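Uncharacterized protein (Thermotoga maritima, PDB 1VMJ) is of unknown function, belongs to the UPF0047 (YjbQ) family and has been put forward as a putative thiamin phosphate synthase. Local coordinates at residues A[59-67]-A[129-140]. Residues are numbered along the deposited sequence; the frame is centred on the assembly and turned at random.
Sequences TASVFINDD and EQVFYGEFDGMR. With SO4 (sulfate ion), chain C.
Phe132 lies against Phe63 across an antiparallel strand pair, its CB standing over one face of the Phe63 ring, 3.8 Å from the centroid, as a CH-pi contact. The two rings are nearly parallel, 19° apart, but slid so far that they barely overlap. With CG set beside the backbone N (chi1 -70°), the Phe132 ring reaches past the end of strand 60-65, where Asn65 O, still in the strand, and Asp67 CB, beyond it, meet its edge, the latter 3.6 Å from CZ. Replacing Phe132 by an alanine would keep the CB over Phe63 but would probably open a gap where the ring had met Asn65 O and Asp67 CB. Gly134 CA sits in plane at the edge of the Phe63 ring. Backbone bonds frame the aromatic pair, Phe132 N donating to Phe63 O at 2.8 Å and Phe63 N to Phe132 O at 3.1 Å. On the other face Ile64 CG1 packs 3.8 Å from Val131 CG2, alongside Val114 and Ile116 of strand 113-119. At the far end, Arg140 NH1 and NH2 hydrogen-bond to sulfate O1 and O4; Thr59 OG1 approaches O4 too closely to be trusted in detail. The sulfate, probably from crystallisation, also binds His57 and Ile58, consistent with an anion-binding pocket. Strands 60-65 and 130-135 thus form a twisted antiparallel pair, within this chain the outer and central strands of a three-stranded sheet that 29-32 completes.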
loop_
_atom_site.group_PDB
_atom_site.type_symbol
_atom_site.label_atom_id
_atom_site.label_comp_id
_atom_site.label_asym_id
_atom_site.label_seq_id
_atom_site.Cartn_x
_atom_site.Cartn_y
_atom_site.Cartn_z
ATOM N N THR A 59 3.929 -1.662 14.002
ATOM C CA THR A 59 5.050 -0.749 14.121
ATOM C C THR A 59 6.212 -1.140 13.207
ATOM O O THR A 59 7.363 -0.746 13.440
ATOM C CB THR A 59 5.557 -0.725 15.557
ATOM O OG1 THR A 59 5.793 -2.063 15.991
ATOM C CG2 THR A 59 4.536 -0.071 16.448
ATOM N N ALA A 60 5.900 -1.900 12.162
ATOM C CA ALA A 60 6.891 -2.327 11.205
ATOM C C ALA A 60 6.270 -2.463 9.830
ATOM O O ALA A 60 5.051 -2.432 9.650
ATOM C CB ALA A 60 7.499 -3.624 11.649
ATOM N N SER A 61 7.139 -2.556 8.830
ATOM C CA SER A 61 6.742 -2.545 7.419
ATOM C C SER A 61 7.353 -3.670 6.640
ATOM O O SER A 61 8.410 -4.163 6.994
ATOM C CB SER A 61 7.219 -1.247 6.747
ATOM O OG SER A 61 6.547 -0.130 7.288
ATOM N N VAL A 62 6.697 -4.029 5.540
ATOM C CA VAL A 62 7.336 -4.752 4.442
ATOM C C VAL A 62 7.157 -3.910 3.176
ATOM O O VAL A 62 6.069 -3.441 2.879
ATOM C CB VAL A 62 6.772 -6.137 4.249
ATOM C CG1 VAL A 62 7.367 -6.791 3.026
ATOM C CG2 VAL A 62 7.045 -6.997 5.472
ATOM N N PHE A 63 8.250 -3.643 2.475
ATOM C CA PHE A 63 8.241 -2.756 1.314
ATOM C C PHE A 63 9.312 -3.213 0.355
ATOM O O PHE A 63 10.172 -4.042 0.694
ATOM C CB PHE A 63 8.444 -1.289 1.714
ATOM C CG PHE A 63 9.825 -0.996 2.292
ATOM C CD1 PHE A 63 10.110 -1.194 3.635
ATOM C CD2 PHE A 63 10.840 -0.543 1.478
ATOM C CE1 PHE A 63 11.395 -0.971 4.147
ATOM C CE2 PHE A 63 12.091 -0.270 1.986
ATOM C CZ PHE A 63 12.372 -0.502 3.321
ATOM N N ILE A 64 9.206 -2.690 -0.862
ATOM C CA ILE A 64 10.169 -2.951 -1.917
ATOM C C ILE A 64 10.881 -1.666 -2.306
ATOM O O ILE A 64 10.240 -0.657 -2.624
ATOM C CB ILE A 64 9.519 -3.592 -3.153
ATOM C CG1 ILE A 64 9.235 -5.074 -2.854
ATOM C CG2 ILE A 64 10.421 -3.498 -4.366
ATOM C CD1 ILE A 64 8.267 -5.752 -3.753
ATOM N N ASN A 65 12.214 -1.704 -2.306
ATOM C CA ASN A 65 12.977 -0.590 -2.840
ATOM C C ASN A 65 14.417 -1.018 -3.068
ATOM O O ASN A 65 14.669 -2.183 -3.192
ATOM C CB ASN A 65 12.818 0.670 -1.964
ATOM C CG ASN A 65 12.778 1.934 -2.820
ATOM O OD1 ASN A 65 13.811 2.328 -3.371
ATOM N ND2 ASN A 65 11.577 2.479 -3.057
ATOM N N ASP A 66 15.350 -0.081 -3.133
ATOM C CA ASP A 66 16.741 -0.405 -3.470
ATOM C C ASP A 66 17.508 -0.907 -2.263
ATOM O O ASP A 66 17.324 -0.406 -1.158
ATOM C CB ASP A 66 17.434 0.879 -3.954
ATOM C CG ASP A 66 18.624 0.623 -4.886
ATOM O OD1 ASP A 66 18.998 -0.530 -5.200
ATOM O OD2 ASP A 66 19.183 1.648 -5.330
ATOM N N ASP A 67 18.405 -1.860 -2.483
ATOM C CA ASP A 67 19.379 -2.229 -1.468
ATOM C C ASP A 67 20.660 -1.435 -1.714
ATOM O O ASP A 67 21.591 -1.890 -2.367
ATOM C CB ASP A 67 19.665 -3.737 -1.490
ATOM C CG ASP A 67 20.337 -4.233 -0.213
ATOM O OD1 ASP A 67 20.635 -3.417 0.697
ATOM O OD2 ASP A 67 20.588 -5.454 -0.118
ATOM N N GLU A 129 14.235 -4.385 -7.831
ATOM C CA GLU A 129 13.318 -4.641 -6.730
ATOM C C GLU A 129 13.918 -5.588 -5.710
ATOM O O GLU A 129 14.298 -6.710 -6.037
ATOM C CB GLU A 129 11.992 -5.217 -7.215
ATOM C CG GLU A 129 11.163 -4.273 -8.050
ATOM C CD GLU A 129 9.753 -4.784 -8.258
ATOM O OE1 GLU A 129 9.551 -5.579 -9.197
ATOM O OE2 GLU A 129 8.849 -4.427 -7.469
ATOM N N GLN A 130 13.997 -5.113 -4.473
ATOM C CA GLN A 130 14.366 -5.954 -3.348
ATOM C C GLN A 130 13.356 -5.759 -2.237
ATOM O O GLN A 130 12.865 -4.659 -2.029
ATOM C CB GLN A 130 15.757 -5.599 -2.846
ATOM C CG GLN A 130 16.899 -5.906 -3.805
ATOM C CD GLN A 130 17.242 -7.371 -3.886
ATOM O OE1 GLN A 130 17.768 -7.944 -2.947
ATOM N NE2 GLN A 130 16.888 -7.992 -4.990
ATOM N N VAL A 131 13.047 -6.830 -1.520
ATOM C CA VAL A 131 12.039 -6.784 -0.468
ATOM C C VAL A 131 12.735 -6.637 0.885
ATOM O O VAL A 131 13.699 -7.328 1.197
ATOM C CB VAL A 131 11.195 -8.070 -0.425
ATOM C CG1 VAL A 131 10.004 -7.877 0.524
ATOM C CG2 VAL A 131 10.696 -8.466 -1.816
ATOM N N PHE A 132 12.212 -5.691 1.664
ATOM C CA PHE A 132 12.719 -5.341 2.989
ATOM C C PHE A 132 11.695 -5.475 4.081
ATOM O O PHE A 132 10.500 -5.172 3.893
ATOM C CB PHE A 132 13.223 -3.890 2.989
ATOM C CG PHE A 132 14.462 -3.724 2.203
ATOM C CD1 PHE A 132 14.410 -3.419 0.841
ATOM C CD2 PHE A 132 15.686 -3.939 2.789
ATOM C CE1 PHE A 132 15.569 -3.319 0.094
ATOM C CE2 PHE A 132 16.849 -3.855 2.024
ATOM C CZ PHE A 132 16.760 -3.548 0.677
ATOM N N TYR A 133 12.195 -5.914 5.230
ATOM C CA TYR A 133 11.525 -5.723 6.501
ATOM C C TYR A 133 12.036 -4.408 7.045
ATOM O O TYR A 133 13.246 -4.208 7.187
ATOM C CB TYR A 133 11.856 -6.857 7.488
ATOM C CG TYR A 133 11.179 -6.711 8.827
ATOM C CD1 TYR A 133 9.802 -6.594 8.910
ATOM C CD2 TYR A 133 11.922 -6.645 10.010
ATOM C CE1 TYR A 133 9.167 -6.456 10.135
ATOM C CE2 TYR A 133 11.294 -6.521 11.250
ATOM C CZ TYR A 133 9.915 -6.411 11.290
ATOM O OH TYR A 133 9.281 -6.259 12.483
ATOM N N GLY A 134 11.108 -3.502 7.330
ATOM C CA GLY A 134 11.409 -2.222 7.924
ATOM C C GLY A 134 10.979 -2.222 9.367
ATOM O O GLY A 134 9.781 -2.113 9.685
ATOM N N GLU A 135 11.936 -2.384 10.257
ATOM C CA GLU A 135 11.666 -2.380 11.677
ATOM C C GLU A 135 11.718 -0.961 12.224
ATOM O O GLU A 135 12.729 -0.297 12.058
ATOM C CB GLU A 135 12.724 -3.235 12.405
ATOM C CG GLU A 135 12.502 -3.331 13.909
ATOM C CD GLU A 135 11.162 -3.932 14.226
ATOM O OE1 GLU A 135 11.061 -5.187 14.247
ATOM O OE2 GLU A 135 10.217 -3.146 14.433
ATOM N N PHE A 136 10.645 -0.502 12.876
ATOM C CA PHE A 136 10.635 0.816 13.498
ATOM C C PHE A 136 10.523 0.797 15.021
ATOM O O PHE A 136 10.590 1.838 15.653
ATOM C CB PHE A 136 9.557 1.691 12.847
ATOM C CG PHE A 136 9.743 1.811 11.364
ATOM C CD1 PHE A 136 10.896 2.375 10.870
ATOM C CD2 PHE A 136 8.821 1.308 10.466
ATOM C CE1 PHE A 136 11.117 2.459 9.510
ATOM C CE2 PHE A 136 9.042 1.397 9.114
ATOM C CZ PHE A 136 10.210 1.974 8.652
ATOM N N ASP A 137 10.313 -0.391 15.593
ATOM C CA ASP A 137 10.269 -0.545 17.055
ATOM C C ASP A 137 10.734 -1.955 17.432
ATOM O O ASP A 137 9.959 -2.801 17.888
ATOM C CB ASP A 137 8.859 -0.256 17.591
ATOM C CG ASP A 137 8.771 -0.401 19.116
ATOM O OD1 ASP A 137 9.764 -0.040 19.809
ATOM O OD2 ASP A 137 7.726 -0.897 19.616
ATOM N N GLY A 138 12.022 -2.167 17.220
ATOM C CA GLY A 138 12.621 -3.498 17.317
ATOM C C GLY A 138 13.150 -3.865 18.690
ATOM O O GLY A 138 12.618 -3.431 19.694
ATOM N N MET A 139 14.187 -4.702 18.713
ATOM C CA MET A 139 14.737 -5.246 19.963
ATOM C C MET A 139 13.733 -6.115 20.708
ATOM O O MET A 139 13.783 -6.229 21.933
ATOM C CB MET A 139 15.286 -4.141 20.872
ATOM C CG MET A 139 16.258 -3.266 20.143
ATOM S SD MET A 139 17.009 -1.958 21.141
ATOM C CE MET A 139 15.602 -1.038 21.697
ATOM N N ARG A 140 12.839 -6.753 19.958
ATOM C CA ARG A 140 11.892 -7.718 20.501
ATOM C C ARG A 140 11.473 -8.587 19.329
ATOM O O ARG A 140 11.582 -8.156 18.183
ATOM C CB ARG A 140 10.701 -7.022 21.134
ATOM C CG ARG A 140 9.928 -6.107 20.210
ATOM C CD ARG A 140 8.822 -5.398 20.970
ATOM N NE ARG A 140 8.163 -4.336 20.212
ATOM C CZ ARG A 140 7.009 -4.454 19.568
ATOM N NH1 ARG A 140 6.347 -5.599 19.562
ATOM N NH2 ARG A 140 6.515 -3.422 18.912
HETATM S S SO4 C . 3.036 -4.298 17.751
HETATM O O1 SO4 C . 3.620 -5.366 18.539
HETATM O O2 SO4 C . 2.241 -3.399 18.567
HETATM O O3 SO4 C . 2.124 -4.858 16.733
HETATM O O4 SO4 C . 4.127 -3.624 17.108
HETATM O O HOH W 1 20.880 -6.689 -3.320
#